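Long-range contacts in folylpolyglutamate synthase/dihydrofolate synthase (Thermotoga maritima, PDB 1O5Z), which probably adds L-glutamate to dihydropteroate and to tetrahydrofolyl-polyglutamate chains at the expense of ATP, as a magnesium-dependent ligase of folate biosynthesis: residues Y79-Y84 and V149-L154; V70-V75 and L98-I103. All blocks are in the same frame, centred on the assembly; numbering follows the deposited sequence.

Interaction 1: Y79-Y84 and V149-L154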
ATOM      1  N   TYR A  79      11.699  18.426  -0.106  1.00 41.89           N
ATOM      2  CA  TYR A  79      10.922  18.532   1.141  1.00 42.87           C
ATOM      3  C   TYR A  79      11.312  17.441   2.151  1.00 43.12           C
ATOM      4  O   TYR A  79      11.632  16.296   1.785  1.00 41.77           O
ATOM      5  CB  TYR A  79       9.389  18.435   0.884  1.00 43.96           C
ATOM      6  CG  TYR A  79       8.805  19.577   0.080  1.00 43.77           C
ATOM      7  CD1 TYR A  79       8.615  19.440  -1.268  1.00 44.89           C
ATOM      8  CD2 TYR A  79       8.452  20.789   0.668  1.00 46.99           C
ATOM      9  CE1 TYR A  79       8.079  20.440  -2.035  1.00 44.97           C
ATOM     10  CE2 TYR A  79       7.930  21.840  -0.109  1.00 46.67           C
ATOM     11  CZ  TYR A  79       7.749  21.627  -1.475  1.00 45.86           C
ATOM     12  OH  TYR A  79       7.226  22.566  -2.324  1.00 46.96           O
ATOM     13  N   ARG A  80      11.211  17.788   3.430  1.00 43.76           N
ATOM     14  CA  ARG A  80      11.318  16.797   4.468  1.00 44.90           C
ATOM     15  C   ARG A  80       9.928  16.186   4.613  1.00 45.15           C
ATOM     16  O   ARG A  80       8.987  16.868   5.082  1.00 45.55           O
ATOM     17  CB  ARG A  80      11.795  17.422   5.766  1.00 45.03           C
ATOM     18  CG  ARG A  80      12.172  16.428   6.833  1.00 47.10           C
ATOM     19  CD  ARG A  80      12.929  17.037   8.010  1.00 48.60           C
ATOM     20  NE  ARG A  80      14.154  16.257   8.145  1.00 55.17           N
ATOM     21  CZ  ARG A  80      14.532  15.550   9.197  1.00 54.86           C
ATOM     22  NH1 ARG A  80      13.863  15.552  10.319  1.00 56.86           N
ATOM     23  NH2 ARG A  80      15.636  14.856   9.125  1.00 56.45           N
ATOM     24  N   VAL A  81       9.814  14.905   4.252  1.00 43.61           N
ATOM     25  CA  VAL A  81       8.536  14.248   4.112  1.00 44.37           C
ATOM     26  C   VAL A  81       8.374  13.088   5.087  1.00 44.59           C
ATOM     27  O   VAL A  81       9.203  12.203   5.122  1.00 44.96           O
ATOM     28  CB  VAL A  81       8.373  13.712   2.659  1.00 44.36           C
ATOM     29  CG1 VAL A  81       7.049  12.972   2.425  1.00 44.27           C
ATOM     30  CG2 VAL A  81       8.510  14.860   1.681  1.00 46.30           C
ATOM     31  N   GLY A  82       7.289  13.088   5.862  1.00 45.04           N
ATOM     32  CA  GLY A  82       6.860  11.890   6.567  1.00 45.08           C
ATOM     33  C   GLY A  82       5.825  11.202   5.697  1.00 45.47           C
ATOM     34  O   GLY A  82       5.040  11.843   5.028  1.00 46.78           O
ATOM     35  N   SER A  83       5.842   9.888   5.653  1.00 44.61           N
ATOM     36  CA  SER A  83       4.854   9.156   4.902  1.00 44.34           C
ATOM     37  C   SER A  83       4.410   7.959   5.736  1.00 43.44           C
ATOM     38  O   SER A  83       5.181   7.346   6.476  1.00 42.02           O
ATOM     39  CB  SER A  83       5.387   8.747   3.508  1.00 45.15           C
ATOM     40  OG  SER A  83       6.594   8.009   3.590  1.00 46.40           O
ATOM     41  N   TYR A  84       3.113   7.704   5.630  1.00 44.69           N
ATOM     42  CA  TYR A  84       2.385   6.776   6.501  1.00 44.79           C
ATOM     43  C   TYR A  84       1.612   5.759   5.669  1.00 43.96           C
ATOM     44  O   TYR A  84       0.767   6.157   4.897  1.00 42.43           O
ATOM     45  CB  TYR A  84       1.446   7.530   7.444  1.00 44.59           C
ATOM     46  CG  TYR A  84       0.813   6.607   8.406  1.00 44.06           C
ATOM     47  CD1 TYR A  84       1.581   5.783   9.205  1.00 45.63           C
ATOM     48  CD2 TYR A  84      -0.556   6.501   8.495  1.00 47.17           C
ATOM     49  CE1 TYR A  84       0.993   4.897  10.100  1.00 44.27           C
ATOM     50  CE2 TYR A  84      -1.153   5.613   9.368  1.00 45.61           C
ATOM     51  CZ  TYR A  84      -0.381   4.820  10.170  1.00 44.79           C
ATOM     52  OH  TYR A  84      -0.999   3.925  11.024  1.00 46.60           O
ATOM     53  N   VAL A 149       9.039  17.422  10.144  1.00 47.53           N
ATOM     54  CA  VAL A 149       8.784  17.262   8.704  1.00 47.29           C
ATOM     55  C   VAL A 149       8.070  18.499   8.157  1.00 47.00           C
ATOM     56  O   VAL A 149       7.437  19.245   8.903  1.00 46.91           O
ATOM     57  CB  VAL A 149       8.011  15.964   8.390  1.00 47.46           C
ATOM     58  CG1 VAL A 149       8.751  14.734   8.929  1.00 47.17           C
ATOM     59  CG2 VAL A 149       6.587  16.021   8.918  1.00 47.68           C
ATOM     60  N   ASP A 150       8.232  18.752   6.871  1.00 47.24           N
ATOM     61  CA  ASP A 150       7.534  19.863   6.204  1.00 47.54           C
ATOM     62  C   ASP A 150       6.115  19.399   5.890  1.00 47.64           C
ATOM     63  O   ASP A 150       5.156  20.141   6.020  1.00 48.19           O
ATOM     64  CB  ASP A 150       8.196  20.214   4.874  1.00 46.75           C
ATOM     65  CG  ASP A 150       9.616  20.737   5.040  1.00 47.35           C
ATOM     66  OD1 ASP A 150       9.827  21.537   5.992  1.00 47.95           O
ATOM     67  OD2 ASP A 150      10.559  20.406   4.249  1.00 45.23           O
ATOM     68  N   ILE A 151       6.027  18.161   5.442  1.00 47.89           N
ATOM     69  CA  ILE A 151       4.777  17.594   5.030  1.00 48.80           C
ATOM     70  C   ILE A 151       4.692  16.113   5.291  1.00 47.57           C
ATOM     71  O   ILE A 151       5.691  15.382   5.222  1.00 47.58           O
ATOM     72  CB  ILE A 151       4.502  17.949   3.550  1.00 50.22           C
ATOM     73  CG1 ILE A 151       3.290  17.214   3.049  1.00 53.19           C
ATOM     74  CG2 ILE A 151       5.697  17.690   2.649  1.00 51.36           C
ATOM     75  CD1 ILE A 151       2.794  17.821   1.804  1.00 57.76           C
ATOM     76  N   ALA A 152       3.488  15.680   5.641  1.00 46.84           N
ATOM     77  CA  ALA A 152       3.215  14.263   5.842  1.00 46.75           C
ATOM     78  C   ALA A 152       2.216  13.770   4.790  1.00 46.59           C
ATOM     79  O   ALA A 152       1.225  14.414   4.542  1.00 47.31           O
ATOM     80  CB  ALA A 152       2.719  13.997   7.261  1.00 46.03           C
ATOM     81  N   VAL A 153       2.511  12.642   4.148  1.00 46.77           N
ATOM     82  CA  VAL A 153       1.595  11.995   3.215  1.00 45.86           C
ATOM     83  C   VAL A 153       1.028  10.795   3.895  1.00 46.23           C
ATOM     84  O   VAL A 153       1.756   9.919   4.343  1.00 46.96           O
ATOM     85  CB  VAL A 153       2.314  11.597   1.928  1.00 45.85           C
ATOM     86  CG1 VAL A 153       1.349  11.018   0.908  1.00 46.23           C
ATOM     87  CG2 VAL A 153       3.018  12.821   1.335  1.00 47.30           C
ATOM     88  N   LEU A 154      -0.302  10.751   3.984  1.00 47.66           N
ATOM     89  CA  LEU A 154      -0.997   9.760   4.780  1.00 47.81           C
ATOM     90  C   LEU A 154      -1.909   8.930   3.927  1.00 46.91           C
ATOM     91  O   LEU A 154      -2.850   9.426   3.344  1.00 46.04           O
ATOM     92  CB  LEU A 154      -1.819  10.458   5.846  1.00 48.77           C
ATOM     93  CG  LEU A 154      -1.011  11.524   6.590  1.00 51.52           C
ATOM     94  CD1 LEU A 154      -1.976  12.477   7.261  1.00 55.30           C
ATOM     95  CD2 LEU A 154      -0.144  10.837   7.575  1.00 51.35           C
TER
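D150 CG stands anti to its own carbonyl carbon, beside the backbone N (chi1 -64°), and from there OD2 takes the backbone N of R80 at 2.8 Å. The bond is nearly straight, 171° at the hydrogen, and the donor reaches the oxygen from above the carboxylate plane. The same OD2 lies near the plane of the Y79 ring, at its edge, and the ring and carboxylate planes stand 80° apart. R80 O is gripped twice, by D150 N at 2.7 Å and by I151 N at 3.3 Å, so that the loop residue ahead of one strand pairs with the start of the other. From there the ladder is regular and parallel: G82 N gives to I151 O, V153 N to G82 O at 2.8 Å, and Y84 N to V153 O.

On the face bearing V81, S83, I151 and V153, the V81 and I151 side chains lie side by side and point the same way, their CG2 atoms 4.1 Å apart. V81 CG1 meets V153 CG2 across the strands. The other face has G82 beside A152, where the strands come closest at CA, and V149 CG1 lies against the glycine backbone, 3.8 Å from G82 N. Farther along, L154 CD2 touches Y84 CB at 3.7 Å, while the Y84 hydroxyl bonds to T137.

The R80 guanidinium leads away to K147 O. These are adjacent parallel strands of the mixed sheet in the Mur ligase middle domain, a P-loop NTPase relative. Strand 53-58 continues the sheet beyond 151-155, strand 96-98 pairs antiparallel with 81-84, and helix 63-77 covers the face of V81, S83 and V153.

Interaction 2: V70-V75 and L98-I103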
ATOM      1  N   VAL A  70       3.429  10.370  -4.510  1.00 44.72           N
ATOM      2  CA  VAL A  70       3.400  11.694  -3.947  1.00 44.96           C
ATOM      3  C   VAL A  70       4.588  11.928  -3.024  1.00 45.41           C
ATOM      4  O   VAL A  70       5.250  12.944  -3.149  1.00 44.94           O
ATOM      5  CB  VAL A  70       2.042  11.981  -3.272  1.00 44.89           C
ATOM      6  CG1 VAL A  70       2.085  13.246  -2.528  1.00 45.33           C
ATOM      7  CG2 VAL A  70       0.972  12.107  -4.327  1.00 45.63           C
ATOM      8  N   SER A  71       4.867  10.998  -2.111  1.00 45.92           N
ATOM      9  CA  SER A  71       6.005  11.179  -1.198  1.00 46.59           C
ATOM     10  C   SER A  71       7.260  11.246  -1.965  1.00 44.93           C
ATOM     11  O   SER A  71       8.070  12.029  -1.667  1.00 45.21           O
ATOM     12  CB  SER A  71       6.185  10.032  -0.186  1.00 46.18           C
ATOM     13  OG  SER A  71       4.931   9.766   0.418  1.00 53.61           O
ATOM     14  N   ASN A  72       7.460  10.302  -2.867  1.00 44.71           N
ATOM     15  CA  ASN A  72       8.684  10.233  -3.633  1.00 44.28           C
ATOM     16  C   ASN A  72       8.981  11.480  -4.425  1.00 43.41           C
ATOM     17  O   ASN A  72      10.128  11.919  -4.455  1.00 41.56           O
ATOM     18  CB  ASN A  72       8.708   8.976  -4.499  1.00 45.00           C
ATOM     19  CG  ASN A  72       9.357   7.840  -3.749  1.00 46.32           C
ATOM     20  OD1 ASN A  72      10.530   7.973  -3.362  1.00 45.36           O
ATOM     21  ND2 ASN A  72       8.612   6.788  -3.455  1.00 43.57           N
ATOM     22  N   ILE A  73       7.949  12.097  -4.981  1.00 43.05           N
ATOM     23  CA  ILE A  73       8.148  13.317  -5.751  1.00 43.52           C
ATOM     24  C   ILE A  73       8.572  14.495  -4.837  1.00 43.15           C
ATOM     25  O   ILE A  73       9.474  15.272  -5.163  1.00 41.28           O
ATOM     26  CB  ILE A  73       6.885  13.671  -6.527  1.00 43.92           C
ATOM     27  CG1 ILE A  73       6.663  12.658  -7.654  1.00 45.05           C
ATOM     28  CG2 ILE A  73       6.985  15.110  -7.118  1.00 44.65           C
ATOM     29  CD1 ILE A  73       5.281  12.787  -8.308  1.00 44.51           C
ATOM     30  N   LEU A  74       7.900  14.605  -3.688  1.00 42.88           N
ATOM     31  CA  LEU A  74       8.219  15.653  -2.745  1.00 43.49           C
ATOM     32  C   LEU A  74       9.558  15.456  -2.102  1.00 42.68           C
ATOM     33  O   LEU A  74      10.278  16.422  -1.874  1.00 43.41           O
ATOM     34  CB  LEU A  74       7.168  15.696  -1.655  1.00 44.38           C
ATOM     35  CG  LEU A  74       5.755  16.128  -2.073  1.00 44.30           C
ATOM     36  CD1 LEU A  74       4.794  15.766  -0.946  1.00 44.40           C
ATOM     37  CD2 LEU A  74       5.690  17.619  -2.343  1.00 45.21           C
ATOM     38  N   VAL A  75       9.906  14.210  -1.817  1.00 41.79           N
ATOM     39  CA  VAL A  75      11.269  13.904  -1.330  1.00 42.05           C
ATOM     40  C   VAL A  75      12.335  14.322  -2.368  1.00 41.24           C
ATOM     41  O   VAL A  75      13.307  14.928  -2.001  1.00 39.43           O
ATOM     42  CB  VAL A  75      11.434  12.433  -0.925  1.00 41.62           C
ATOM     43  CG1 VAL A  75      12.944  12.044  -0.787  1.00 41.54           C
ATOM     44  CG2 VAL A  75      10.695  12.197   0.382  1.00 41.72           C
ATOM     45  N   LEU A  98      10.582   8.517   6.859  1.00 43.78           N
ATOM     46  CA  LEU A  98      11.130   9.855   6.769  1.00 44.17           C
ATOM     47  C   LEU A  98      11.956   9.860   5.484  1.00 43.76           C
ATOM     48  O   LEU A  98      12.919   9.094   5.332  1.00 41.22           O
ATOM     49  CB  LEU A  98      12.035  10.158   7.953  1.00 43.73           C
ATOM     50  CG  LEU A  98      12.730  11.516   8.019  1.00 44.52           C
ATOM     51  CD1 LEU A  98      11.736  12.655   8.048  1.00 45.49           C
ATOM     52  CD2 LEU A  98      13.600  11.496   9.271  1.00 45.25           C
ATOM     53  N   ASN A  99      11.503  10.684   4.553  1.00 43.72           N
ATOM     54  CA  ASN A  99      12.143  10.834   3.290  1.00 44.58           C
ATOM     55  C   ASN A  99      12.245   9.464   2.666  1.00 44.75           C
ATOM     56  O   ASN A  99      13.216   9.124   2.042  1.00 44.74           O
ATOM     57  CB  ASN A  99      13.482  11.532   3.476  1.00 44.28           C
ATOM     58  CG  ASN A  99      13.313  12.962   4.032  1.00 45.80           C
ATOM     59  OD1 ASN A  99      12.287  13.570   3.801  1.00 48.38           O
ATOM     60  ND2 ASN A  99      14.342  13.500   4.699  1.00 42.43           N
ATOM     61  N   GLU A 100      11.191   8.686   2.874  1.00 45.48           N
ATOM     62  CA  GLU A 100      11.033   7.364   2.291  1.00 45.32           C
ATOM     63  C   GLU A 100      12.035   6.326   2.801  1.00 44.73           C
ATOM     64  O   GLU A 100      12.216   5.283   2.211  1.00 44.74           O
ATOM     65  CB  GLU A 100      10.960   7.491   0.766  1.00 45.72           C
ATOM     66  CG  GLU A 100       9.570   7.944   0.292  1.00 44.79           C
ATOM     67  CD  GLU A 100       8.503   6.945   0.629  1.00 44.82           C
ATOM     68  OE1 GLU A 100       8.741   5.713   0.442  1.00 48.38           O
ATOM     69  OE2 GLU A 100       7.418   7.359   1.054  1.00 44.23           O
ATOM     70  N   GLU A 101      12.654   6.593   3.937  1.00 44.97           N
ATOM     71  CA  GLU A 101      13.433   5.600   4.620  1.00 45.85           C
ATOM     72  C   GLU A 101      12.583   5.093   5.779  1.00 44.61           C
ATOM     73  O   GLU A 101      11.978   5.871   6.444  1.00 44.36           O
ATOM     74  CB  GLU A 101      14.727   6.202   5.128  1.00 46.86           C
ATOM     75  CG  GLU A 101      15.800   6.370   4.071  1.00 54.64           C
ATOM     76  CD  GLU A 101      16.171   5.034   3.401  1.00 63.14           C
ATOM     77  OE1 GLU A 101      16.889   4.199   4.057  1.00 68.18           O
ATOM     78  OE2 GLU A 101      15.737   4.812   2.226  1.00 65.79           O
ATOM     79  N   TYR A 102      12.551   3.782   6.015  1.00 44.02           N
ATOM     80  CA  TYR A 102      11.763   3.217   7.118  1.00 43.83           C
ATOM     81  C   TYR A 102      12.284   3.732   8.471  1.00 43.74           C
ATOM     82  O   TYR A 102      13.468   3.798   8.729  1.00 42.69           O
ATOM     83  CB  TYR A 102      11.803   1.690   7.157  1.00 43.35           C
ATOM     84  CG  TYR A 102      11.395   0.946   5.904  1.00 44.68           C
ATOM     85  CD1 TYR A 102      11.648  -0.419   5.787  1.00 44.47           C
ATOM     86  CD2 TYR A 102      10.761   1.598   4.826  1.00 43.00           C
ATOM     87  CE1 TYR A 102      11.312  -1.112   4.615  1.00 44.07           C
ATOM     88  CE2 TYR A 102      10.406   0.912   3.681  1.00 43.36           C
ATOM     89  CZ  TYR A 102      10.670  -0.424   3.571  1.00 43.74           C
ATOM     90  OH  TYR A 102      10.305  -1.064   2.403  1.00 45.16           O
ATOM     91  N   ILE A 103      11.360   4.047   9.352  1.00 44.32           N
ATOM     92  CA  ILE A 103      11.700   4.300  10.722  1.00 44.04           C
ATOM     93  C   ILE A 103      12.601   3.158  11.222  1.00 44.39           C
ATOM     94  O   ILE A 103      12.407   2.006  10.837  1.00 44.67           O
ATOM     95  CB  ILE A 103      10.403   4.427  11.530  1.00 44.55           C
ATOM     96  CG1 ILE A 103      10.686   4.888  12.969  1.00 44.54           C
ATOM     97  CG2 ILE A 103       9.610   3.106  11.538  1.00 45.40           C
ATOM     98  CD1 ILE A 103       9.427   5.247  13.724  1.00 43.25           C
TER
HETATM   99  O   HOH W   1       9.667   4.647  -2.111  1.00 37.83           O
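E100 OE2 is gripped by the hydroxyls of S83 and Y85, while its contact with the helix is made with S71, whose CB lies 3.2 Å away and OG 3.5 Å. S71 OG itself bonds to A67 O, one turn back. The other carboxylate oxygen, OE1, forms a salt bridge with R97 and accepts from a water at 2.9 Å. That water in turn accepts from N72 ND2 at 2.7 Å, linking helix and turn without a direct hydrogen bond. The R97 salt bridge, with the hydroxyls at OE2, would be expected to favour the ionised carboxylate.

The E100 chain is bent at chi2 (-63°), which carries CD alongside the helix, 3.9 Å from S71 CB. Its CG packs against the N72 amide, 3.8 Å from OD1, and the two side chains cross at about a right angle with amide and carboxylate planes 48° apart. One turn farther along the helix, V75 reaches the turn through CG2, which rests on N99 CA at 3.5 Å. N99 OD1 is turned to V81 N.

L98 to E101 form a type I' turn, closed by E101 N to L98 O; its central residues, N99 and E100, both have positive phi. The turn is the tip of a beta hairpin made by strands 96-98 and 101-102 at the edge of the mixed sheet. Helix 63-77 lies over that tip and over the neighbouring strands, S71 and V75 touching V81 of strand 81-84 and L74 reaching I151 and V153 of strand 151-155, while helix 271-286 packs against V70 and I73.

Interaction 1 is a buried piece of the sheet interior, held mostly by backbone bonds in register; interaction 2 is only partly buried, lies at the hairpin end of that sheet, and works through side chains and a water. Their centres are 7 Å apart and strand 81-84 connects them. On one flank it pairs with 151-154, on the other V81 O takes N99 N at 2.8 Å, and S83 is the side chain by which it reaches the hairpin turn. S71 joins them too, its OG 3.3 Å from S83 CB. Helix 63-77, which runs on in the chain to strand 81-84, is itself a partner in interaction 2 and packs on the V81, S83 and V153 face of interaction 1.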